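Local coordinates for protein azurocidin (Homo sapiens, PDB 1A7S) that kills Gram-negative bacteria, attracts monocytes and fibroblasts and binds heparin, as a neutrophil granule glycoprotein with the fold of a serine protease, at residues Leu55-Tyr58 with Arg63-Gln66; Ala99-Thr102 with Thr106-Pro109; Ser190-Pro195 with Gly199-Thr204. All blocks are in the same frame, centred on the assembly; numbering follows the deposited sequence.

Interaction 1: Leu55-Tyr58 with Arg63-Gln66. With EOH (ethanol), chain E.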
ATOM      1  N   LEU A  55      -0.527  -9.567   8.513  1.00  8.21           N
ATOM      2  CA  LEU A  55      -1.771  -9.674   7.747  1.00  7.62           C
ATOM      3  C   LEU A  55      -2.920 -10.010   8.683  1.00  7.66           C
ATOM      4  O   LEU A  55      -2.690 -10.610   9.751  1.00  8.59           O
ATOM      5  CB  LEU A  55      -1.628 -10.764   6.695  1.00  8.12           C
ATOM      6  CG  LEU A  55      -0.442 -10.652   5.723  1.00  9.27           C
ATOM      7  CD1 LEU A  55      -0.540 -11.797   4.704  1.00 11.82           C
ATOM      8  CD2 LEU A  55      -0.429  -9.313   5.054  1.00 11.04           C
ATOM      9  N   GLY A  56      -4.138  -9.721   8.310  1.00  7.78           N
ATOM     10  CA  GLY A  56      -5.284 -10.033   9.120  1.00  8.10           C
ATOM     11  C   GLY A  56      -5.486  -9.142  10.335  1.00  8.03           C
ATOM     12  O   GLY A  56      -6.322  -9.460  11.178  1.00  8.95           O
ATOM     13  N   ALA A  57      -4.754  -8.027  10.428  1.00  8.28           N
ATOM     14  CA  ALA A  57      -4.914  -7.163  11.579  1.00  8.65           C
ATOM     15  C   ALA A  57      -6.133  -6.267  11.461  1.00  7.59           C
ATOM     16  O   ALA A  57      -6.555  -5.909  10.366  1.00  9.40           O
ATOM     17  CB  ALA A  57      -3.689  -6.286  11.726  1.00  9.37           C
ATOM     18  N   TYR A  58      -6.636  -5.845  12.621  1.00  7.54           N
ATOM     19  CA  TYR A  58      -7.677  -4.825  12.685  1.00  7.17           C
ATOM     20  C   TYR A  58      -7.187  -3.707  13.600  1.00  7.21           C
ATOM     21  O   TYR A  58      -6.936  -2.571  13.112  1.00  7.99           O
ATOM     22  CB  TYR A  58      -9.013  -5.386  13.119  1.00  7.99           C
ATOM     23  CG  TYR A  58     -10.116  -4.371  13.257  1.00  8.18           C
ATOM     24  CD1 TYR A  58     -10.496  -3.685  12.116  1.00 10.59           C
ATOM     25  CD2 TYR A  58     -10.703  -4.096  14.472  1.00  9.16           C
ATOM     26  CE1 TYR A  58     -11.453  -2.753  12.111  1.00 11.32           C
ATOM     27  CE2 TYR A  58     -11.747  -3.082  14.478  1.00 10.32           C
ATOM     28  CZ  TYR A  58     -12.043  -2.443  13.289  1.00 11.11           C
ATOM     29  OH  TYR A  58     -13.091  -1.471  13.266  1.00 13.46           O
ATOM     30  N   ARG A  63      -3.779  -8.362  20.090  1.00 10.17           N
ATOM     31  CA  ARG A  63      -3.091  -9.536  19.578  1.00 11.12           C
ATOM     32  C   ARG A  63      -3.784 -10.237  18.447  1.00 10.12           C
ATOM     33  O   ARG A  63      -3.155 -10.728  17.504  1.00 11.22           O
ATOM     34  CB  ARG A  63      -2.711 -10.505  20.727  1.00 14.53           C
ATOM     35  CG  ARG A  63      -1.744  -9.896  21.705  1.00 24.14           C
ATOM     36  CD  ARG A  63      -1.600 -10.639  22.988  1.00 31.58           C
ATOM     37  NE  ARG A  63      -1.477 -12.098  22.798  1.00 38.31           N
ATOM     38  CZ  ARG A  63      -1.758 -12.887  23.847  1.00 39.55           C
ATOM     39  NH1 ARG A  63      -1.683 -12.279  25.060  1.00 46.86           N
ATOM     40  NH2 ARG A  63      -2.122 -14.111  23.773  1.00 44.08           N
ATOM     41  N   GLU A  64      -5.103 -10.321  18.489  1.00 10.18           N
ATOM     42  CA  GLU A  64      -5.917 -10.881  17.434  1.00  9.97           C
ATOM     43  C   GLU A  64      -5.407 -12.180  16.856  1.00 11.33           C
ATOM     44  O   GLU A  64      -5.310 -12.409  15.641  1.00 10.99           O
ATOM     45  CB  GLU A  64      -6.001  -9.793  16.312  1.00  9.28           C
ATOM     46  CG  GLU A  64      -6.549  -8.510  16.769  1.00  8.49           C
ATOM     47  CD  GLU A  64      -6.570  -7.381  15.768  1.00  7.82           C
ATOM     48  OE1 GLU A  64      -5.688  -7.344  14.883  1.00  8.63           O
ATOM     49  OE2 GLU A  64      -7.513  -6.518  15.884  1.00  8.03           O
ATOM     50  N   ARG A  65      -5.194 -13.174  17.771  1.00 13.68           N
ATOM     51  CA  ARG A  65      -4.529 -14.401  17.383  1.00 14.49           C
ATOM     52  C   ARG A  65      -5.204 -15.254  16.384  1.00 14.05           C
ATOM     53  O   ARG A  65      -4.578 -16.007  15.641  1.00 17.36           O
ATOM     54  CB  ARG A  65      -4.088 -15.206  18.667  1.00 19.43           C
ATOM     55  CG  ARG A  65      -2.764 -14.554  19.156  1.00 31.20           C
ATOM     56  CD  ARG A  65      -2.762 -14.262  20.613  1.00 39.91           C
ATOM     57  NE  ARG A  65      -1.571 -14.835  21.256  1.00 44.56           N
ATOM     58  CZ  ARG A  65      -1.636 -16.141  21.648  1.00 49.36           C
ATOM     59  NH1 ARG A  65      -2.370 -16.957  20.920  1.00 58.65           N
ATOM     60  NH2 ARG A  65      -1.089 -16.469  22.789  1.00 56.60           N
ATOM     61  N   GLN A  66      -6.548 -15.220  16.350  1.00 13.82           N
ATOM     62  CA  GLN A  66      -7.287 -16.047  15.425  1.00 14.48           C
ATOM     63  C   GLN A  66      -7.492 -15.359  14.094  1.00 13.74           C
ATOM     64  O   GLN A  66      -7.976 -16.024  13.205  1.00 16.12           O
ATOM     65  CB  GLN A  66      -8.613 -16.545  15.977  1.00 16.62           C
ATOM     66  CG  GLN A  66      -8.576 -17.654  16.990  1.00 19.66           C
ATOM     67  CD  GLN A  66      -8.130 -17.202  18.355  1.00 19.56           C
ATOM     68  OE1 GLN A  66      -8.772 -16.356  18.957  1.00 19.74           O
ATOM     69  NE2 GLN A  66      -6.954 -17.641  18.761  1.00 26.43           N
TER
HETATM   70  C1  EOH E 417      -9.405  -7.105   9.950  1.00 14.96           C
HETATM   71  C2  EOH E 417      -9.158  -5.774   9.518  1.00 22.87           C
HETATM   72  O   EOH E 417      -8.886  -8.265  10.563  1.00 21.95           O
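E64 OE1 has two partners: it accepts the backbone N-H of Y58 and forms a salt bridge with R68. The bond from Y58 N to OE1 measures 2.9 Å and is nearly straight, with an angle of 167° at the hydrogen. The N-H arrives on the syn side of OE1, 22° out of the carboxylate plane. The second oxygen, OE2, accepts a bond from the backbone N of D59. One carboxylate thus ties down two successive peptide N-H groups, and these bonds with R68 fix its rotation. The charge of R68 would be expected to favour the ionised form of E64.

The glutamate reaches this place with an extended chain beyond CG. Its carboxylate lies against backbone and beta carbons: OE1 is 3.4 Å from A57 CA, and OE2 is 3.3 Å from Y58 CB. OE2 also lies near the plane of the Y58 ring, at its edge. The ring itself leads away from E64. CG of Y58 stands opposite its own backbone N (chi1 178°), and the hydroxyl bonds to the carbonyl of A7. F140, P9 and P141 pack around this side chain.

An ethanol, probably from the crystallisation liquor, is modelled beside this segment. Its hydroxyl is placed to donate to G56 O at 2.9 Å, though its exact position is doubtful. S67 OG bonds to that carbonyl too. G56 has a positive phi, where the chain leaves strand 51-55. The E64 carboxylate thus closes the loop between strands 51-55 and 69-77, in the first beta-barrel of the trypsin-like fold.

Interaction 2: Ala99-Thr102 with Thr106-Pro109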
ATOM      1  N   ALA A  99       1.015 -17.308   2.852  1.00 10.02           N
ATOM      2  CA  ALA A  99      -0.063 -16.928   3.726  1.00 10.42           C
ATOM      3  C   ALA A  99      -1.269 -17.849   3.470  1.00 10.39           C
ATOM      4  O   ALA A  99      -1.483 -18.328   2.369  1.00 12.76           O
ATOM      5  CB  ALA A  99      -0.500 -15.505   3.369  1.00 10.71           C
ATOM      6  N   ASN A 100      -2.010 -18.084   4.539  1.00 12.24           N
ATOM      7  CA  ASN A 100      -3.243 -18.835   4.381  1.00 13.74           C
ATOM      8  C   ASN A 100      -4.349 -17.859   3.955  1.00 12.76           C
ATOM      9  O   ASN A 100      -4.456 -16.768   4.532  1.00 13.43           O
ATOM     10  CB  ASN A 100      -3.695 -19.472   5.709  1.00 17.46           C
ATOM     11  CG  ASN A 100      -3.117 -20.778   6.015  1.00 25.01           C
ATOM     12  OD1 ASN A 100      -2.524 -21.429   5.098  1.00 29.34           O
ATOM     13  ND2 ASN A 100      -3.261 -21.251   7.251  1.00 34.85           N
ATOM     14  N   LEU A 101      -5.173 -18.270   3.037  1.00 12.42           N
ATOM     15  CA  LEU A 101      -6.299 -17.378   2.604  1.00 12.64           C
ATOM     16  C   LEU A 101      -7.452 -17.692   3.537  1.00 12.45           C
ATOM     17  O   LEU A 101      -7.964 -18.786   3.587  1.00 16.04           O
ATOM     18  CB  LEU A 101      -6.626 -17.581   1.134  1.00 14.04           C
ATOM     19  CG  LEU A 101      -5.362 -17.413   0.219  1.00 15.66           C
ATOM     20  CD1 LEU A 101      -5.723 -17.696  -1.195  1.00 19.83           C
ATOM     21  CD2 LEU A 101      -4.767 -16.019   0.443  1.00 18.31           C
ATOM     22  N   THR A 102      -7.906 -16.686   4.274  1.00 11.86           N
ATOM     23  CA  THR A 102      -8.947 -16.808   5.261  1.00 11.86           C
ATOM     24  C   THR A 102      -9.910 -15.650   5.075  1.00 12.34           C
ATOM     25  O   THR A 102      -9.710 -14.788   4.254  1.00 12.26           O
ATOM     26  CB  THR A 102      -8.370 -16.747   6.696  1.00 13.26           C
ATOM     27  OG1 THR A 102      -7.863 -15.412   6.870  1.00 12.00           O
ATOM     28  CG2 THR A 102      -7.196 -17.685   6.870  1.00 15.00           C
ATOM     29  N   THR A 106      -6.804 -11.968   2.343  1.00  8.44           N
ATOM     30  CA  THR A 106      -7.087 -12.248   0.950  1.00  8.42           C
ATOM     31  C   THR A 106      -6.051 -11.526   0.068  1.00  7.36           C
ATOM     32  O   THR A 106      -5.312 -10.660   0.525  1.00  9.06           O
ATOM     33  CB  THR A 106      -8.497 -11.631   0.555  1.00 10.32           C
ATOM     34  OG1 THR A 106      -8.383 -10.210   0.688  1.00 11.78           O
ATOM     35  CG2 THR A 106      -9.597 -12.203   1.343  1.00 12.94           C
ATOM     36  N   ILE A 107      -6.021 -11.941  -1.185  1.00  7.71           N
ATOM     37  CA  ILE A 107      -5.114 -11.386  -2.177  1.00  6.79           C
ATOM     38  C   ILE A 107      -5.861 -10.295  -2.948  1.00  7.75           C
ATOM     39  O   ILE A 107      -6.977 -10.457  -3.431  1.00 10.59           O
ATOM     40  CB  ILE A 107      -4.621 -12.488  -3.128  1.00  7.52           C
ATOM     41  CG1 ILE A 107      -3.721 -13.477  -2.372  1.00 10.01           C
ATOM     42  CG2 ILE A 107      -3.991 -11.944  -4.388  1.00  9.17           C
ATOM     43  CD1 ILE A 107      -3.467 -14.782  -3.158  1.00 10.25           C
ATOM     44  N   LEU A 108      -5.165  -9.178  -3.160  1.00  6.80           N
ATOM     45  CA  LEU A 108      -5.676  -8.056  -3.941  1.00  6.87           C
ATOM     46  C   LEU A 108      -5.187  -8.214  -5.402  1.00  6.61           C
ATOM     47  O   LEU A 108      -3.990  -8.267  -5.623  1.00  7.61           O
ATOM     48  CB  LEU A 108      -5.075  -6.751  -3.387  1.00  7.28           C
ATOM     49  CG  LEU A 108      -5.503  -5.459  -4.076  1.00  7.75           C
ATOM     50  CD1 LEU A 108      -6.990  -5.259  -4.013  1.00  9.96           C
ATOM     51  CD2 LEU A 108      -4.791  -4.275  -3.438  1.00  8.82           C
ATOM     52  N   PRO A 109      -6.103  -8.272  -6.355  1.00  7.03           N
ATOM     53  CA  PRO A 109      -5.703  -8.444  -7.759  1.00  7.52           C
ATOM     54  C   PRO A 109      -5.123  -7.182  -8.370  1.00  6.36           C
ATOM     55  O   PRO A 109      -5.379  -6.063  -7.919  1.00  6.98           O
ATOM     56  CB  PRO A 109      -7.044  -8.798  -8.475  1.00  9.01           C
ATOM     57  CG  PRO A 109      -8.112  -8.413  -7.566  1.00 16.24           C
ATOM     58  CD  PRO A 109      -7.561  -8.370  -6.175  1.00  8.78           C
TER
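L101 meets I107 through methyl and methylene groups alone. CD2 of L101 comes within 3.9 Å of I107 CG1 and 4.0 Å of I107 CD1. The other leucine methyl, CD1, reaches the same I107 CD1 at 4.2 Å. The two side chains cross at a slant, with the leucine fork set against the long branch of the isoleucine. In L101, CG lies opposite the carbonyl carbon (chi1 -54°), and the chain extends from there to one methyl. In I107 the first torsion, -67°, places CG1 beside the backbone N and leaves CG2 opposite N, beside the carbonyl carbon. CG1 and CD1 then make the contact.

Both segments belong to the long connection between strands 91-95 and 122-127, which leads from the first beta-barrel to the second half of the trypsin-like fold. No hydrogen bond joins them here. Their backbones bond elsewhere, A99 to A33 and T106 to P13.

T106 adds a methyl to the contact: its CG2 is 3.9 Å from T102 O. T102 OG1 bonds to the backbone N of S104.

Interaction 3: Ser190-Pro195 with Gly199-Thr204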
ATOM      1  N   SER A 190       2.811   6.638  -2.264  1.00  7.44           N
ATOM      2  CA  SER A 190       4.188   7.067  -2.330  1.00  8.08           C
ATOM      3  C   SER A 190       4.461   8.334  -1.582  1.00  8.01           C
ATOM      4  O   SER A 190       5.266   8.348  -0.635  1.00  9.49           O
ATOM      5  CB  SER A 190       4.707   7.105  -3.729  1.00  9.38           C
ATOM      6  OG  SER A 190       5.989   7.534  -3.917  0.50  3.86           O
ATOM      7  N   PHE A 191       3.868   9.452  -1.970  1.00  7.74           N
ATOM      8  CA  PHE A 191       4.113  10.708  -1.284  1.00  8.66           C
ATOM      9  C   PHE A 191       2.965  11.656  -1.495  1.00  8.94           C
ATOM     10  O   PHE A 191       2.136  11.475  -2.388  1.00  9.71           O
ATOM     11  CB  PHE A 191       5.453  11.314  -1.725  1.00 10.49           C
ATOM     12  CG  PHE A 191       5.475  11.796  -3.171  1.00 11.85           C
ATOM     13  CD1 PHE A 191       5.775  10.958  -4.216  1.00 11.80           C
ATOM     14  CD2 PHE A 191       5.177  13.125  -3.498  1.00 14.19           C
ATOM     15  CE1 PHE A 191       5.788  11.382  -5.535  1.00 12.40           C
ATOM     16  CE2 PHE A 191       5.212  13.550  -4.811  1.00 15.45           C
ATOM     17  CZ  PHE A 191       5.515  12.664  -5.855  1.00 14.38           C
ATOM     18  N   SER A 192       2.955  12.752  -0.756  1.00  9.79           N
ATOM     19  CA  SER A 192       2.127  13.921  -1.076  1.00 13.13           C
ATOM     20  C   SER A 192       2.985  15.159  -0.636  1.00 17.07           C
ATOM     21  O   SER A 192       3.935  14.944   0.149  1.00 20.93           O
ATOM     22  CB  SER A 192       0.812  13.928  -0.392  1.00 14.51           C
ATOM     23  OG  SER A 192       0.869  13.767   1.015  1.00 16.08           O
ATOM     24  N   LEU A 193       2.615  16.287  -1.124  1.00 22.59           N
ATOM     25  CA  LEU A 193       3.346  17.530  -0.734  1.00 25.71           C
ATOM     26  C   LEU A 193       2.388  18.374   0.071  1.00 27.26           C
ATOM     27  O   LEU A 193       1.166  18.414  -0.109  1.00 29.35           O
ATOM     28  CB  LEU A 193       3.855  18.236  -2.003  1.00 29.16           C
ATOM     29  CG  LEU A 193       4.568  17.326  -3.004  1.00 31.45           C
ATOM     30  CD1 LEU A 193       4.565  17.939  -4.383  1.00 34.24           C
ATOM     31  CD2 LEU A 193       5.964  16.925  -2.546  1.00 34.14           C
ATOM     32  N   GLY A 194       2.973  19.127   0.978  1.00 29.36           N
ATOM     33  CA  GLY A 194       2.235  20.022   1.828  1.00 25.17           C
ATOM     34  C   GLY A 194       1.560  19.155   2.921  1.00 19.52           C
ATOM     35  O   GLY A 194       1.864  18.000   3.100  1.00 25.34           O
ATOM     36  N   PRO A 195       0.596  19.795   3.538  1.00 17.09           N
ATOM     37  CA  PRO A 195      -0.146  19.116   4.597  1.00 15.99           C
ATOM     38  C   PRO A 195      -0.789  17.864   4.026  1.00 13.89           C
ATOM     39  O   PRO A 195      -1.291  17.864   2.907  1.00 13.34           O
ATOM     40  CB  PRO A 195      -1.250  20.154   4.943  1.00 17.91           C
ATOM     41  CG  PRO A 195      -0.574  21.460   4.626  1.00 19.27           C
ATOM     42  CD  PRO A 195       0.156  21.169   3.319  1.00 17.87           C
ATOM     43  N   GLY A 199      -3.631  17.764  -1.275  1.00 14.51           N
ATOM     44  CA  GLY A 199      -3.730  17.106  -2.586  1.00 13.99           C
ATOM     45  C   GLY A 199      -2.747  17.651  -3.595  1.00 12.25           C
ATOM     46  O   GLY A 199      -2.324  18.820  -3.552  1.00 16.55           O
ATOM     47  N   PRO A 200      -2.453  16.875  -4.593  1.00 12.40           N
ATOM     48  CA  PRO A 200      -2.896  15.505  -4.766  1.00 10.90           C
ATOM     49  C   PRO A 200      -2.009  14.517  -3.967  1.00  9.95           C
ATOM     50  O   PRO A 200      -0.926  14.845  -3.563  1.00 11.32           O
ATOM     51  CB  PRO A 200      -2.682  15.282  -6.263  1.00 15.19           C
ATOM     52  CG  PRO A 200      -1.674  16.227  -6.666  1.00 20.25           C
ATOM     53  CD  PRO A 200      -1.723  17.399  -5.735  1.00 17.03           C
ATOM     54  N   ASP A 201      -2.516  13.321  -3.828  1.00  9.64           N
ATOM     55  CA  ASP A 201      -1.706  12.185  -3.336  1.00  8.46           C
ATOM     56  C   ASP A 201      -1.091  11.526  -4.580  1.00  8.09           C
ATOM     57  O   ASP A 201      -1.769  11.355  -5.589  1.00  9.60           O
ATOM     58  CB  ASP A 201      -2.596  11.186  -2.607  1.00  9.92           C
ATOM     59  CG  ASP A 201      -2.949  11.671  -1.199  1.00 11.11           C
ATOM     60  OD1 ASP A 201      -2.220  12.562  -0.703  1.00 13.87           O
ATOM     61  OD2 ASP A 201      -3.843  11.021  -0.609  1.00 11.88           O
ATOM     62  N   PHE A 202       0.180  11.124  -4.435  1.00  7.47           N
ATOM     63  CA  PHE A 202       0.862  10.437  -5.497  1.00  7.70           C
ATOM     64  C   PHE A 202       1.049   8.958  -5.130  1.00  7.55           C
ATOM     65  O   PHE A 202       1.686   8.644  -4.123  1.00  8.00           O
ATOM     66  CB  PHE A 202       2.265  11.075  -5.720  1.00  8.86           C
ATOM     67  CG  PHE A 202       2.196  12.419  -6.359  1.00 10.68           C
ATOM     68  CD1 PHE A 202       1.767  13.516  -5.633  1.00 14.51           C
ATOM     69  CD2 PHE A 202       2.535  12.611  -7.679  1.00 10.45           C
ATOM     70  CE1 PHE A 202       1.760  14.768  -6.158  1.00 17.42           C
ATOM     71  CE2 PHE A 202       2.545  13.856  -8.231  1.00 12.61           C
ATOM     72  CZ  PHE A 202       2.138  14.943  -7.515  1.00 15.72           C
ATOM     73  N   PHE A 203       0.554   8.096  -6.030  1.00  7.89           N
ATOM     74  CA  PHE A 203       0.681   6.667  -5.910  1.00  7.44           C
ATOM     75  C   PHE A 203       1.508   6.145  -7.082  1.00  7.50           C
ATOM     76  O   PHE A 203       1.365   6.610  -8.209  1.00  9.23           O
ATOM     77  CB  PHE A 203      -0.733   6.000  -5.994  1.00  8.00           C
ATOM     78  CG  PHE A 203      -1.625   6.346  -4.847  1.00  7.82           C
ATOM     79  CD1 PHE A 203      -2.399   7.456  -4.837  1.00  8.52           C
ATOM     80  CD2 PHE A 203      -1.720   5.477  -3.777  1.00  7.98           C
ATOM     81  CE1 PHE A 203      -3.222   7.798  -3.804  1.00 10.01           C
ATOM     82  CE2 PHE A 203      -2.570   5.758  -2.718  1.00  9.62           C
ATOM     83  CZ  PHE A 203      -3.279   6.944  -2.706  1.00  9.51           C
ATOM     84  N   THR A 204       2.376   5.200  -6.835  1.00  7.89           N
ATOM     85  CA  THR A 204       3.090   4.535  -7.945  1.00  7.81           C
ATOM     86  C   THR A 204       2.092   3.876  -8.842  1.00  7.39           C
ATOM     87  O   THR A 204       1.160   3.219  -8.353  1.00  8.03           O
ATOM     88  CB  THR A 204       4.038   3.487  -7.322  1.00  9.99           C
ATOM     89  OG1 THR A 204       4.794   4.190  -6.362  1.00 12.65           O
ATOM     90  CG2 THR A 204       4.901   2.814  -8.417  1.00 11.93           C
TER
HETATM   91  O   HOH W   1      -1.794  13.384   1.779  1.00 12.95           O
HETATM   92  O   HOH W   2      -1.174  16.777   0.288  1.00 18.21           O
HETATM   93  O   HOH W   3       0.419  16.725  -2.496  1.00 23.94           O
HETATM   94  O   HOH W   4      -0.553  20.021  -1.461  1.00 28.61           O
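Three backbone hydrogen bonds join S190 and F191 to F202, across antiparallel strands whose axes run at 167°. F202 N gives a 2.9 Å bond to F191 O, nearly in line with the carbonyl. In return F202 O takes two donors, S190 N at 3.0 Å and F191 N at 3.2 Å, both in the carbonyl plane. Two residues thus face one, which is a classic beta bulge.

The aromatic contact is an offset stack of F191 on F202. The ring planes are 13° apart and the centroids 4.4 Å. CZ of F191 lies over one face of the F202 ring, 3.4 Å from CG. CB of F202 in turn lies over the F191 face, making a CH-pi contact. F191 has CG between its backbone N and carbonyl carbon (chi1 68°), and this brings its ring over the side chain of F202. R155 touches both rings.

Polar side chains meet through water. S192 OG donates to a water, which donates on to D201 OD1 at 2.6 Å; the other oxygen, OD2, is held by I170 N. T204 OG1 bonds to the backbone O of D89.

Toward the loop end of the hairpin, waters take over. One accepts from L193 N and lies near P200 O, another donates to L193 O and G199 O, and a third accepts from G199 N. The bulge lets one carbonyl serve two N-H groups, while the looser end of the hairpin depends on bound water for its polar contact.

Interactions 1 and 2 lie on the same side of the chain's centre and touch, L55 CD1 packing on A99 CB at 3.9 Å. Interaction 3 is on the opposite side, its centre about 29 Å from that of interaction 1 and about 28 Å from that of interaction 2. The first two join loop segments: 55-58 with 63-66 is partly buried and held by one carboxylate-to-backbone hydrogen bond, with the charge answered by R68 outside the segments, whereas 99-102 with 106-109 is a surface contact of apolar groups. Interaction 3, also partly buried, pairs two strands of one hairpin in the second beta-barrel. It combines bulged antiparallel backbone bonding with aromatic stacking and water bridges.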